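Local coordinates for protein MEM-A1 (Soil metagenome, PDB 6E0S) that probably hydrolyses beta-lactam antibiotics as a zinc-dependent metallo-beta-lactamase of subclass B3, and so may confer antibiotic resistance, at residues L45-I50 against H56-G61; E65-I70 against I100-R105; G151-L156 against A160-Y165; S175-A180 against A226-D231. All coordinates share one frame; numbering follows the deposited sequence.

The four contacts sample the two-sheet sandwich of the metallo-beta-lactamase fold and its flanks. Interaction 1 is a hairpin of the seven-stranded sheet, and interaction 3 an edge hairpin of the five-stranded one; they meet in the core, where Ile-50 CD1 lies 3.7 Å from Val-161 CG2. Interaction 4 starts on the strand beside interaction 3, and its Trp-178 CE2 reaches Ile-50 CD1 at 3.4 Å. Interaction 2, a helix pair, abuts one end of interaction 1, whose Gly-61 CA is 3.6 Å from Leu-103 CD1; the centres of interactions 2 and 4 are about 25 Å apart. His-91, His-93 and His-169 bind zinc; the Asp-60 side chain stands about 9 Å from a zinc ion.

Interaction 1: residues L45-I50 against H56-G61; sequences LSAVLI and HILIDG
Val-48 and Ile-59 form one hydrogen-bonded pair of an antiparallel beta hairpin, and Ile-50 and Ile-57 form the next. Within the first, Ile-59 N donates to Val-48 O at 2.8 Å, and within the second, Ile-50 N donates to Ile-57 O at 2.8 Å. Leu-49 and Leu-58 face each other between them as a non-hydrogen-bonded pair. With its CG anti to the backbone N (chi1 175°), Leu-58 brings CD1 to 3.5 Å from Val-48 O, while CD1 of Leu-49 reaches across to His-56 CB at 3.6 Å, the two side chains crossing at a slant. On the other face, Ile-50 CD1 meets Ile-59 CD1 at 4.2 Å. This isoleucine and valine surface is covered by Trp-176 and Trp-178 of strand 174-182 and by Val-161, which places it in the core between the two sheets. Behind the Leu-49 end, Phe-79 packs edge-to-face with the His-56 ring. Beyond the strands, the Asp-60 carboxylate, about 9 Å from a zinc ion, is held by Ser-90, Asn-89 and Tyr-191. A water links the two segments, donating to Ser-46 O at 2.6 Å and to Asp-60 OD2 at 2.9 Å.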
loop_
_atom_site.group_PDB
_atom_site.type_symbol
_atom_site.label_atom_id
_atom_site.label_comp_id
_atom_site.label_asym_id
_atom_site.label_seq_id
_atom_site.Cartn_x
_atom_site.Cartn_y
_atom_site.Cartn_z
ATOM N N LEU A 45 -9.787 -2.870 1.078
ATOM C CA LEU A 45 -8.410 -3.041 0.605
ATOM C C LEU A 45 -8.164 -2.039 -0.501
ATOM O O LEU A 45 -8.864 -2.054 -1.515
ATOM C CB LEU A 45 -8.156 -4.461 0.089
ATOM C CG LEU A 45 -8.435 -5.584 1.095
ATOM C CD1 LEU A 45 -8.478 -6.961 0.385
ATOM C CD2 LEU A 45 -7.400 -5.582 2.201
ATOM N N SER A 46 -7.152 -1.199 -0.334
ATOM C CA SER A 46 -6.925 -0.132 -1.295
ATOM C C SER A 46 -6.249 -0.638 -2.562
ATOM O O SER A 46 -5.487 -1.604 -2.548
ATOM C CB SER A 46 -6.055 0.980 -0.691
ATOM O OG SER A 46 -6.757 1.603 0.354
ATOM N N ALA A 47 -6.505 0.075 -3.653
ATOM C CA ALA A 47 -5.662 0.068 -4.835
ATOM C C ALA A 47 -5.835 1.426 -5.482
ATOM O O ALA A 47 -6.921 1.999 -5.446
ATOM C CB ALA A 47 -6.041 -1.050 -5.823
ATOM N N VAL A 48 -4.778 1.938 -6.091
ATOM C CA VAL A 48 -4.800 3.298 -6.596
ATOM C C VAL A 48 -4.212 3.310 -7.994
ATOM O O VAL A 48 -3.109 2.791 -8.214
ATOM C CB VAL A 48 -4.033 4.251 -5.657
ATOM C CG1 VAL A 48 -3.716 5.582 -6.378
ATOM C CG2 VAL A 48 -4.838 4.474 -4.372
ATOM N N LEU A 49 -4.941 3.926 -8.932
ATOM C CA LEU A 49 -4.508 4.079 -10.314
ATOM C C LEU A 49 -3.983 5.497 -10.527
ATOM O O LEU A 49 -4.696 6.470 -10.267
ATOM C CB LEU A 49 -5.666 3.833 -11.278
ATOM C CG LEU A 49 -5.266 3.921 -12.771
ATOM C CD1 LEU A 49 -4.422 2.712 -13.137
ATOM C CD2 LEU A 49 -6.572 3.982 -13.608
ATOM N N ILE A 50 -2.747 5.613 -11.003
ATOM C CA ILE A 50 -2.150 6.906 -11.326
ATOM C C ILE A 50 -2.037 6.941 -12.835
ATOM O O ILE A 50 -1.161 6.281 -13.408
ATOM C CB ILE A 50 -0.776 7.102 -10.667
ATOM C CG1 ILE A 50 -0.841 6.730 -9.184
ATOM C CG2 ILE A 50 -0.299 8.547 -10.887
ATOM C CD1 ILE A 50 0.541 6.797 -8.408
ATOM N N HIS A 56 -0.088 3.947 -17.212
ATOM C CA HIS A 56 -0.525 4.153 -15.844
ATOM C C HIS A 56 0.299 3.323 -14.878
ATOM O O HIS A 56 0.871 2.287 -15.238
ATOM C CB HIS A 56 -2.000 3.752 -15.656
ATOM C CG HIS A 56 -2.883 4.109 -16.815
ATOM N ND1 HIS A 56 -2.976 5.388 -17.332
ATOM C CD2 HIS A 56 -3.696 3.339 -17.578
ATOM C CE1 HIS A 56 -3.815 5.392 -18.352
ATOM N NE2 HIS A 56 -4.270 4.161 -18.522
ATOM N N ILE A 57 0.285 3.762 -13.621
ATOM C CA ILE A 57 0.869 3.033 -12.504
ATOM C C ILE A 57 -0.260 2.591 -11.594
ATOM O O ILE A 57 -1.117 3.403 -11.223
ATOM C CB ILE A 57 1.874 3.901 -11.736
ATOM C CG1 ILE A 57 3.002 4.269 -12.687
ATOM C CG2 ILE A 57 2.327 3.190 -10.443
ATOM C CD1 ILE A 57 4.066 5.268 -12.079
ATOM N N LEU A 58 -0.259 1.319 -11.222
ATOM C CA LEU A 58 -1.256 0.799 -10.298
ATOM C C LEU A 58 -0.579 0.392 -8.988
ATOM O O LEU A 58 0.428 -0.318 -9.010
ATOM C CB LEU A 58 -1.990 -0.376 -10.930
ATOM C CG LEU A 58 -2.974 -1.063 -10.003
ATOM C CD1 LEU A 58 -4.240 -0.202 -9.696
ATOM C CD2 LEU A 58 -3.343 -2.448 -10.583
ATOM N N ILE A 59 -1.089 0.887 -7.855
ATOM C CA ILE A 59 -0.563 0.521 -6.537
ATOM C C ILE A 59 -1.491 -0.529 -5.946
ATOM O O ILE A 59 -2.674 -0.260 -5.708
ATOM C CB ILE A 59 -0.418 1.721 -5.592
ATOM C CG1 ILE A 59 0.451 2.801 -6.211
ATOM C CG2 ILE A 59 0.261 1.267 -4.265
ATOM C CD1 ILE A 59 0.713 3.968 -5.266
ATOM N N ASP A 60 -0.932 -1.734 -5.778
ATOM C CA ASP A 60 -1.481 -2.877 -5.057
ATOM C C ASP A 60 -2.508 -3.631 -5.888
ATOM O O ASP A 60 -3.001 -3.131 -6.912
ATOM C CB ASP A 60 -2.059 -2.468 -3.697
ATOM C CG ASP A 60 -1.022 -2.550 -2.601
ATOM O OD1 ASP A 60 0.106 -3.007 -2.879
ATOM O OD2 ASP A 60 -1.310 -2.138 -1.461
ATOM N N GLY A 61 -2.801 -4.859 -5.476
ATOM C CA GLY A 61 -3.772 -5.670 -6.181
ATOM C C GLY A 61 -4.798 -6.273 -5.238
ATOM O O GLY A 61 -5.606 -7.106 -5.665
HETATM O O HOH W 1 -3.970 -3.204 -1.080
#

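Interaction 2: residues E65-I70 against I100-R105; sequences ESAPQI and ISELQR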
loop_
_atom_site.group_PDB
_atom_site.type_symbol
_atom_site.label_atom_id
_atom_site.label_comp_id
_atom_site.label_asym_id
_atom_site.label_seq_id
_atom_site.Cartn_x
_atom_site.Cartn_y
_atom_site.Cartn_z
ATOM N N GLU A 65 -9.431 -12.287 -4.800
ATOM C CA GLU A 65 -10.815 -11.898 -5.080
ATOM C C GLU A 65 -10.928 -10.447 -5.502
ATOM O O GLU A 65 -11.871 -10.088 -6.205
ATOM C CB GLU A 65 -11.683 -12.109 -3.835
ATOM C CG GLU A 65 -12.213 -13.474 -3.673
ATOM C CD GLU A 65 -12.726 -13.729 -2.282
ATOM O OE1 GLU A 65 -11.966 -13.529 -1.307
ATOM O OE2 GLU A 65 -13.863 -14.156 -2.151
ATOM N N SER A 66 -10.011 -9.592 -5.058
ATOM C CA SER A 66 -10.074 -8.175 -5.414
ATOM C C SER A 66 -9.678 -7.939 -6.856
ATOM O O SER A 66 -10.177 -7.001 -7.479
ATOM C CB SER A 66 -9.138 -7.325 -4.540
ATOM O OG SER A 66 -9.188 -7.701 -3.186
ATOM N N ALA A 67 -8.743 -8.737 -7.381
ATOM C CA ALA A 67 -8.148 -8.424 -8.676
ATOM C C ALA A 67 -9.186 -8.206 -9.782
ATOM O O ALA A 67 -9.098 -7.185 -10.476
ATOM C CB ALA A 67 -7.127 -9.513 -9.028
ATOM N N PRO A 68 -10.190 -9.053 -9.980
ATOM C CA PRO A 68 -11.153 -8.748 -11.065
ATOM C C PRO A 68 -11.973 -7.494 -10.816
ATOM O O PRO A 68 -12.318 -6.795 -11.782
ATOM C CB PRO A 68 -12.032 -10.004 -11.133
ATOM C CG PRO A 68 -11.824 -10.681 -9.841
ATOM C CD PRO A 68 -10.421 -10.392 -9.424
ATOM N N GLN A 69 -12.262 -7.159 -9.553
ATOM C CA GLN A 69 -12.968 -5.910 -9.243
ATOM C C GLN A 69 -12.100 -4.695 -9.542
ATOM O O GLN A 69 -12.593 -3.680 -10.056
ATOM C CB GLN A 69 -13.399 -5.893 -7.771
ATOM C CG GLN A 69 -14.352 -7.022 -7.393
ATOM C CD GLN A 69 -14.797 -6.925 -5.956
ATOM O OE1 GLN A 69 -15.684 -6.137 -5.629
ATOM N NE2 GLN A 69 -14.174 -7.719 -5.079
ATOM N N ILE A 70 -10.801 -4.775 -9.235
ATOM C CA ILE A 70 -9.894 -3.659 -9.536
ATOM C C ILE A 70 -9.800 -3.465 -11.038
ATOM O O ILE A 70 -9.845 -2.331 -11.552
ATOM C CB ILE A 70 -8.500 -3.903 -8.909
ATOM C CG1 ILE A 70 -8.582 -3.797 -7.368
ATOM C CG2 ILE A 70 -7.426 -2.894 -9.487
ATOM C CD1 ILE A 70 -7.414 -4.487 -6.630
ATOM N N ILE A 100 -2.057 -9.432 -7.402
ATOM C CA ILE A 100 -1.115 -8.823 -8.339
ATOM C C ILE A 100 -0.864 -9.736 -9.543
ATOM O O ILE A 100 -0.765 -9.266 -10.681
ATOM C CB ILE A 100 0.184 -8.459 -7.617
ATOM C CG1 ILE A 100 -0.079 -7.260 -6.698
ATOM C CG2 ILE A 100 1.322 -8.232 -8.670
ATOM C CD1 ILE A 100 1.162 -6.723 -5.990
ATOM N N SER A 101 -0.753 -11.042 -9.321
ATOM C CA SER A 101 -0.489 -11.962 -10.426
ATOM C C SER A 101 -1.544 -11.845 -11.533
ATOM O O SER A 101 -1.210 -11.776 -12.724
ATOM C CB SER A 101 -0.395 -13.377 -9.848
ATOM O OG SER A 101 -0.862 -14.350 -10.717
ATOM N N GLU A 102 -2.818 -11.763 -11.156
ATOM C CA GLU A 102 -3.872 -11.674 -12.163
ATOM C C GLU A 102 -3.867 -10.310 -12.854
ATOM O O GLU A 102 -4.062 -10.213 -14.077
ATOM C CB GLU A 102 -5.221 -11.948 -11.514
ATOM C CG GLU A 102 -6.453 -11.535 -12.341
ATOM C CD GLU A 102 -6.663 -12.384 -13.602
ATOM O OE1 GLU A 102 -5.965 -13.411 -13.784
ATOM O OE2 GLU A 102 -7.547 -12.022 -14.416
ATOM N N LEU A 103 -3.657 -9.246 -12.088
ATOM C CA LEU A 103 -3.608 -7.912 -12.686
ATOM C C LEU A 103 -2.405 -7.786 -13.608
ATOM O O LEU A 103 -2.481 -7.149 -14.662
ATOM C CB LEU A 103 -3.589 -6.843 -11.584
ATOM C CG LEU A 103 -4.978 -6.606 -10.984
ATOM C CD1 LEU A 103 -4.877 -5.964 -9.611
ATOM C CD2 LEU A 103 -5.855 -5.706 -11.882
ATOM N N GLN A 104 -1.290 -8.402 -13.238
ATOM C CA GLN A 104 -0.158 -8.458 -14.166
ATOM C C GLN A 104 -0.492 -9.268 -15.416
ATOM O O GLN A 104 -0.082 -8.896 -16.524
ATOM C CB GLN A 104 1.067 -9.044 -13.472
ATOM C CG GLN A 104 2.252 -9.129 -14.396
ATOM C CD GLN A 104 3.353 -9.942 -13.825
ATOM O OE1 GLN A 104 3.144 -11.111 -13.483
ATOM N NE2 GLN A 104 4.546 -9.337 -13.679
ATOM N N ARG A 105 -1.251 -10.361 -15.268
ATOM C CA ARG A 105 -1.655 -11.152 -16.444
ATOM C C ARG A 105 -2.509 -10.330 -17.413
ATOM O O ARG A 105 -2.390 -10.472 -18.644
ATOM C CB ARG A 105 -2.419 -12.415 -15.999
ATOM C CG ARG A 105 -2.818 -13.300 -17.170
ATOM C CD ARG A 105 -3.802 -14.397 -16.766
ATOM N NE ARG A 105 -5.141 -13.888 -16.476
ATOM C CZ ARG A 105 -6.038 -13.600 -17.419
ATOM N NH1 ARG A 105 -5.718 -13.780 -18.693
ATOM N NH2 ARG A 105 -7.245 -13.131 -17.092
#
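Ala-67 and Leu-103 are the residues whose CA atoms come nearest across the two segments, 6.1 Å apart. The short helical segments 66-70 and 100-105 run in roughly the same direction, inclined by 38°, and their axes come within 8.8 Å. Apolar packing carries the contact. The methyl of Ala-67 points into the interface, where CB lies 4.1 Å from Leu-103 CG, and the small side chain lets the leucine come down against the helix backbone, with Leu-103 CD2 at 3.8 Å from Ala-67 O. One turn later Ile-70 crosses Leu-103 at about a right angle and sets its CG2 branch against both leucine methyls, 4.0 Å from Leu-103 CD1. Glu-102 adds only its aliphatic part, CG standing 3.9 Å from Ala-67 CB. The ionic interaction stays inside the second helix. Because the Glu-102 chain bends at chi2 (68°), its carboxylate turns along the helix toward Arg-105, one turn on, which grips it side-on with two nitrogens: Arg-105 NE to Glu-102 OE1 at 2.9 Å and Arg-105 NH2 to Glu-102 OE2 at 2.9 Å. The first of these bonds lies in the guanidinium plane but meets the syn side of OE1 from 35° out of the carboxylate plane. Since no hydrogen bond joins the two segments, the contact between them is apolar, made by alanine, isoleucine, leucine and the aliphatic part of Glu-102, with the charged pair kept at the outer margin, where it probably limits the rotation of Glu-102.

Interaction 3: residues G151-L156 against A160-Y165; sequences GEVVKL and AVTARY
Val-153 and Thr-162 face each other as a non-hydrogen-bonded pair in an antiparallel beta hairpin at the edge of the five-stranded sheet, their side chains set at a slant. Val-153 divides its branches between two partners: CG2 meets Thr-162 OG1 at 3.6 Å, and CG1, anti to the backbone N (chi1 179°), reaches Ala-160 CB at 3.9 Å. Lys-155, its chain bent twice, comes to the same alanine methyl, with CD 4.1 Å from Ala-160 CB. The threonine methyl, Thr-162 CG2, rests 3.9 Å from Gly-151 O. Val-154 and Val-161 point to the opposite face, with Val-154 CB only 3.4 Å from Val-161 O. Leu-86 and Leu-112 of the other sheet cover Val-154, and Trp-176, Leu-88 and Ile-57 surround Val-161. At the open end Gly-151 N donates to Ala-163 O at 2.7 Å while Ala-163 N donates to Glu-152 O at 2.9 Å, a G1 beta bulge whose first residue, Gly-151, has the positive phi (80°) of that motif. The hairpin is thus two-sided: Val-154 and Val-161 face the core, while Val-153, Lys-155, Ala-160 and Thr-162 lie on the outer face.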
loop_
_atom_site.group_PDB
_atom_site.type_symbol
_atom_site.label_atom_id
_atom_site.label_comp_id
_atom_site.label_asym_id
_atom_site.label_seq_id
_atom_site.Cartn_x
_atom_site.Cartn_y
_atom_site.Cartn_z
ATOM N N GLY A 151 14.012 5.319 -1.538
ATOM C CA GLY A 151 14.160 6.609 -2.174
ATOM C C GLY A 151 14.209 6.592 -3.689
ATOM O O GLY A 151 14.299 7.665 -4.297
ATOM N N GLU A 152 14.156 5.422 -4.317
ATOM C CA GLU A 152 14.183 5.349 -5.775
ATOM C C GLU A 152 12.910 5.945 -6.367
ATOM O O GLU A 152 11.795 5.689 -5.889
ATOM C CB GLU A 152 14.329 3.897 -6.234
ATOM C CG GLU A 152 14.318 3.748 -7.744
ATOM C CD GLU A 152 14.683 2.341 -8.189
ATOM O OE1 GLU A 152 14.380 1.998 -9.355
ATOM O OE2 GLU A 152 15.301 1.596 -7.395
ATOM N N VAL A 153 13.065 6.722 -7.436
ATOM C CA VAL A 153 11.915 7.346 -8.095
ATOM C C VAL A 153 11.515 6.521 -9.307
ATOM O O VAL A 153 12.315 6.334 -10.232
ATOM C CB VAL A 153 12.226 8.795 -8.495
ATOM C CG1 VAL A 153 11.023 9.404 -9.197
ATOM C CG2 VAL A 153 12.583 9.583 -7.276
ATOM N N VAL A 154 10.268 6.081 -9.326
ATOM C CA VAL A 154 9.706 5.330 -10.444
ATOM C C VAL A 154 9.103 6.341 -11.416
ATOM O O VAL A 154 8.208 7.106 -11.039
ATOM C CB VAL A 154 8.648 4.340 -9.941
ATOM C CG1 VAL A 154 8.015 3.564 -11.082
ATOM C CG2 VAL A 154 9.269 3.388 -8.902
ATOM N N LYS A 155 9.600 6.357 -12.653
ATOM C CA LYS A 155 9.251 7.389 -13.622
ATOM C C LYS A 155 8.472 6.794 -14.785
ATOM O O LYS A 155 8.878 5.780 -15.342
ATOM C CB LYS A 155 10.515 8.076 -14.140
ATOM C CG LYS A 155 11.182 8.974 -13.114
ATOM C CD LYS A 155 10.929 10.437 -13.465
ATOM C CE LYS A 155 11.365 10.714 -14.885
ATOM N NZ LYS A 155 11.122 12.101 -15.322
ATOM N N LEU A 156 7.363 7.429 -15.153
ATOM C CA LEU A 156 6.615 7.036 -16.346
ATOM C C LEU A 156 5.960 8.288 -16.915
ATOM O O LEU A 156 4.959 8.778 -16.372
ATOM C CB LEU A 156 5.582 5.974 -16.020
ATOM C CG LEU A 156 4.675 5.523 -17.158
ATOM C CD1 LEU A 156 5.487 4.874 -18.245
ATOM C CD2 LEU A 156 3.664 4.554 -16.540
ATOM N N ALA A 160 5.920 10.438 -11.382
ATOM C CA ALA A 160 7.169 10.197 -10.650
ATOM C C ALA A 160 6.749 9.781 -9.241
ATOM O O ALA A 160 6.289 10.618 -8.460
ATOM C CB ALA A 160 8.075 11.440 -10.632
ATOM N N VAL A 161 6.879 8.490 -8.930
ATOM C CA VAL A 161 6.434 7.926 -7.655
ATOM C C VAL A 161 7.658 7.422 -6.891
ATOM O O VAL A 161 8.406 6.584 -7.399
ATOM C CB VAL A 161 5.417 6.787 -7.873
ATOM C CG1 VAL A 161 4.893 6.268 -6.535
ATOM C CG2 VAL A 161 4.239 7.246 -8.742
ATOM N N THR A 162 7.832 7.883 -5.653
ATOM C CA THR A 162 9.025 7.572 -4.875
ATOM C C THR A 162 8.751 6.412 -3.927
ATOM O O THR A 162 7.731 6.408 -3.223
ATOM C CB THR A 162 9.470 8.794 -4.077
ATOM O OG1 THR A 162 9.789 9.862 -4.986
ATOM C CG2 THR A 162 10.692 8.494 -3.213
ATOM N N ALA A 163 9.691 5.460 -3.867
ATOM C CA ALA A 163 9.618 4.394 -2.870
ATOM C C ALA A 163 10.181 4.868 -1.535
ATOM O O ALA A 163 11.318 5.376 -1.461
ATOM C CB ALA A 163 10.383 3.149 -3.329
ATOM N N ARG A 164 9.391 4.712 -0.476
ATOM C CA ARG A 164 9.850 5.001 0.882
ATOM C C ARG A 164 9.743 3.717 1.691
ATOM O O ARG A 164 8.643 3.316 2.075
ATOM C CB ARG A 164 9.038 6.131 1.528
ATOM C CG ARG A 164 9.110 7.454 0.734
ATOM C CD ARG A 164 10.528 8.016 0.729
ATOM N NE ARG A 164 11.073 8.303 2.072
ATOM C CZ ARG A 164 10.968 9.469 2.717
ATOM N NH1 ARG A 164 10.332 10.497 2.158
ATOM N NH2 ARG A 164 11.504 9.615 3.923
ATOM N N TYR A 165 10.877 3.074 1.952
ATOM C CA TYR A 165 10.843 1.829 2.707
ATOM C C TYR A 165 10.201 2.081 4.069
ATOM O O TYR A 165 10.619 2.980 4.805
ATOM C CB TYR A 165 12.271 1.294 2.873
ATOM C CG TYR A 165 12.825 0.493 1.706
ATOM C CD1 TYR A 165 12.333 0.641 0.422
ATOM C CD2 TYR A 165 13.896 -0.384 1.907
ATOM C CE1 TYR A 165 12.858 -0.144 -0.656
ATOM C CE2 TYR A 165 14.444 -1.136 0.858
ATOM C CZ TYR A 165 13.922 -1.013 -0.416
ATOM O OH TYR A 165 14.470 -1.770 -1.437
#

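Interaction 4: residues S175-A180 against A226-D231; sequences SWTWRA and AALDCD
Thr-177 CG2 meets Leu-228 CD1 at 4.2 Å, the first touch between strand 174-182 and the chain that follows helix 214-226. Leu-228 also lies on Val-190 and Arg-164, so it spans three neighbouring strands of the sheet. The next residue, Trp-178, turns to the other face and enters the core. Arg-179 returns to the surface, where a bend at chi3 (75°) carries its guanidinium over to the loop. NH1 makes a long salt bridge to Asp-229 OD2 at 3.3 Å; this oxygen sits at the guanidinium edge, and the two planar groups are turned 35° apart. A water reinforces the pair, accepting from Arg-179 NH1 at 2.9 Å and donating to Asp-229 OD2 at 2.7 Å. Asp-231 lies off the guanidinium plane and is joined through a second water, 2.7 Å from Arg-179 NH2 and 2.7 Å from Asp-231 OD2. Asp-231 OD2 also accepts from Ala-188 N, Ser-186 takes a bond from Arg-179 NH2, and Arg-261 NH1 makes salt bridges to OD1 of both aspartates. With Cys-230 tied to Cys-264 of helix 263-285, the contact joins the helix-to-strand connection before strand 232-235 to the outer, helix-bearing face of the five-stranded sheet in the metallo-beta-lactamase alpha-beta-beta-alpha sandwich.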
loop_
_atom_site.group_PDB
_atom_site.type_symbol
_atom_site.label_atom_id
_atom_site.label_comp_id
_atom_site.label_asym_id
_atom_site.label_seq_id
_atom_site.Cartn_x
_atom_site.Cartn_y
_atom_site.Cartn_z
ATOM N N SER A 175 5.994 2.368 1.498
ATOM C CA SER A 175 5.026 3.431 1.258
ATOM C C SER A 175 5.488 4.237 0.042
ATOM O O SER A 175 6.684 4.373 -0.202
ATOM C CB SER A 175 4.883 4.332 2.485
ATOM O OG SER A 175 4.511 3.539 3.626
ATOM N N TRP A 176 4.531 4.787 -0.704
ATOM C CA TRP A 176 4.798 5.415 -1.993
ATOM C C TRP A 176 4.307 6.861 -2.025
ATOM O O TRP A 176 3.198 7.163 -1.563
ATOM C CB TRP A 176 4.124 4.605 -3.102
ATOM C CG TRP A 176 4.572 3.196 -3.172
ATOM C CD1 TRP A 176 3.981 2.109 -2.549
ATOM C CD2 TRP A 176 5.669 2.687 -3.921
ATOM N NE1 TRP A 176 4.656 0.958 -2.897
ATOM C CE2 TRP A 176 5.683 1.283 -3.744
ATOM C CE3 TRP A 176 6.640 3.272 -4.741
ATOM C CZ2 TRP A 176 6.644 0.465 -4.350
ATOM C CZ3 TRP A 176 7.580 2.464 -5.339
ATOM C CH2 TRP A 176 7.568 1.065 -5.144
ATOM N N THR A 177 5.111 7.771 -2.576
ATOM C CA THR A 177 4.727 9.184 -2.573
ATOM C C THR A 177 4.851 9.783 -3.979
ATOM O O THR A 177 5.709 9.388 -4.778
ATOM C CB THR A 177 5.556 10.019 -1.586
ATOM O OG1 THR A 177 6.917 10.029 -2.016
ATOM C CG2 THR A 177 5.499 9.441 -0.154
ATOM N N TRP A 178 3.958 10.724 -4.287
ATOM C CA TRP A 178 3.968 11.402 -5.583
ATOM C C TRP A 178 3.154 12.678 -5.446
ATOM O O TRP A 178 2.496 12.912 -4.432
ATOM C CB TRP A 178 3.418 10.524 -6.732
ATOM C CG TRP A 178 1.944 10.154 -6.655
ATOM C CD1 TRP A 178 0.942 10.623 -7.456
ATOM C CD2 TRP A 178 1.330 9.193 -5.778
ATOM N NE1 TRP A 178 -0.254 10.042 -7.117
ATOM C CE2 TRP A 178 -0.043 9.169 -6.083
ATOM C CE3 TRP A 178 1.804 8.372 -4.743
ATOM C CZ2 TRP A 178 -0.946 8.349 -5.403
ATOM C CZ3 TRP A 178 0.896 7.555 -4.072
ATOM C CH2 TRP A 178 -0.447 7.541 -4.408
ATOM N N ARG A 179 3.224 13.524 -6.463
ATOM C CA ARG A 179 2.411 14.735 -6.493
ATOM C C ARG A 179 1.393 14.606 -7.610
ATOM O O ARG A 179 1.724 14.130 -8.701
ATOM C CB ARG A 179 3.283 15.988 -6.719
ATOM C CG ARG A 179 4.135 16.287 -5.505
ATOM C CD ARG A 179 4.673 17.727 -5.508
ATOM N NE ARG A 179 3.653 18.711 -5.172
ATOM C CZ ARG A 179 3.338 19.102 -3.933
ATOM N NH1 ARG A 179 3.959 18.619 -2.868
ATOM N NH2 ARG A 179 2.397 20.001 -3.764
ATOM N N ALA A 180 0.154 15.016 -7.328
ATOM C CA ALA A 180 -0.913 15.080 -8.314
ATOM C C ALA A 180 -1.304 16.540 -8.476
ATOM O O ALA A 180 -1.047 17.357 -7.586
ATOM C CB ALA A 180 -2.140 14.226 -7.918
ATOM N N ALA A 226 5.089 9.670 9.701
ATOM C CA ALA A 226 4.682 10.875 10.400
ATOM C C ALA A 226 5.294 12.120 9.774
ATOM O O ALA A 226 4.670 13.196 9.792
ATOM C CB ALA A 226 5.092 10.790 11.881
ATOM N N ALA A 227 6.510 12.004 9.228
ATOM C CA ALA A 227 7.228 13.175 8.720
ATOM C C ALA A 227 6.963 13.467 7.243
ATOM O O ALA A 227 7.500 14.448 6.711
ATOM C CB ALA A 227 8.733 13.014 8.939
ATOM N N LEU A 228 6.136 12.688 6.565
ATOM C CA LEU A 228 6.021 12.845 5.122
ATOM C C LEU A 228 5.259 14.117 4.743
ATOM O O LEU A 228 4.335 14.549 5.439
ATOM C CB LEU A 228 5.296 11.638 4.511
ATOM C CG LEU A 228 6.000 10.292 4.560
ATOM C CD1 LEU A 228 5.023 9.269 4.034
ATOM C CD2 LEU A 228 7.242 10.360 3.677
ATOM N N ASP A 229 5.656 14.712 3.612
ATOM C CA ASP A 229 4.820 15.704 2.932
ATOM C C ASP A 229 3.503 15.028 2.567
ATOM O O ASP A 229 3.468 14.146 1.700
ATOM C CB ASP A 229 5.553 16.255 1.697
ATOM C CG ASP A 229 4.906 17.512 1.116
ATOM O OD1 ASP A 229 3.933 18.053 1.701
ATOM O OD2 ASP A 229 5.388 17.950 0.040
ATOM N N CYS A 230 2.411 15.390 3.247
ATOM C CA CYS A 230 1.204 14.553 3.204
ATOM C C CYS A 230 -0.056 15.409 3.060
ATOM O O CYS A 230 -0.709 15.731 4.057
ATOM C CB CYS A 230 1.157 13.698 4.460
ATOM S SG CYS A 230 -0.262 12.615 4.628
ATOM N N ASP A 231 -0.407 15.762 1.821
ATOM C CA ASP A 231 -1.679 16.440 1.615
ATOM C C ASP A 231 -2.842 15.458 1.592
ATOM O O ASP A 231 -3.889 15.724 2.198
ATOM C CB ASP A 231 -1.660 17.226 0.314
ATOM C CG ASP A 231 -0.824 18.485 0.413
ATOM O OD1 ASP A 231 -0.921 19.166 1.453
ATOM O OD2 ASP A 231 -0.042 18.747 -0.518
HETATM O O HOH W 2 1.219 20.918 -1.490
HETATM O O HOH W 3 5.987 16.615 -2.274
#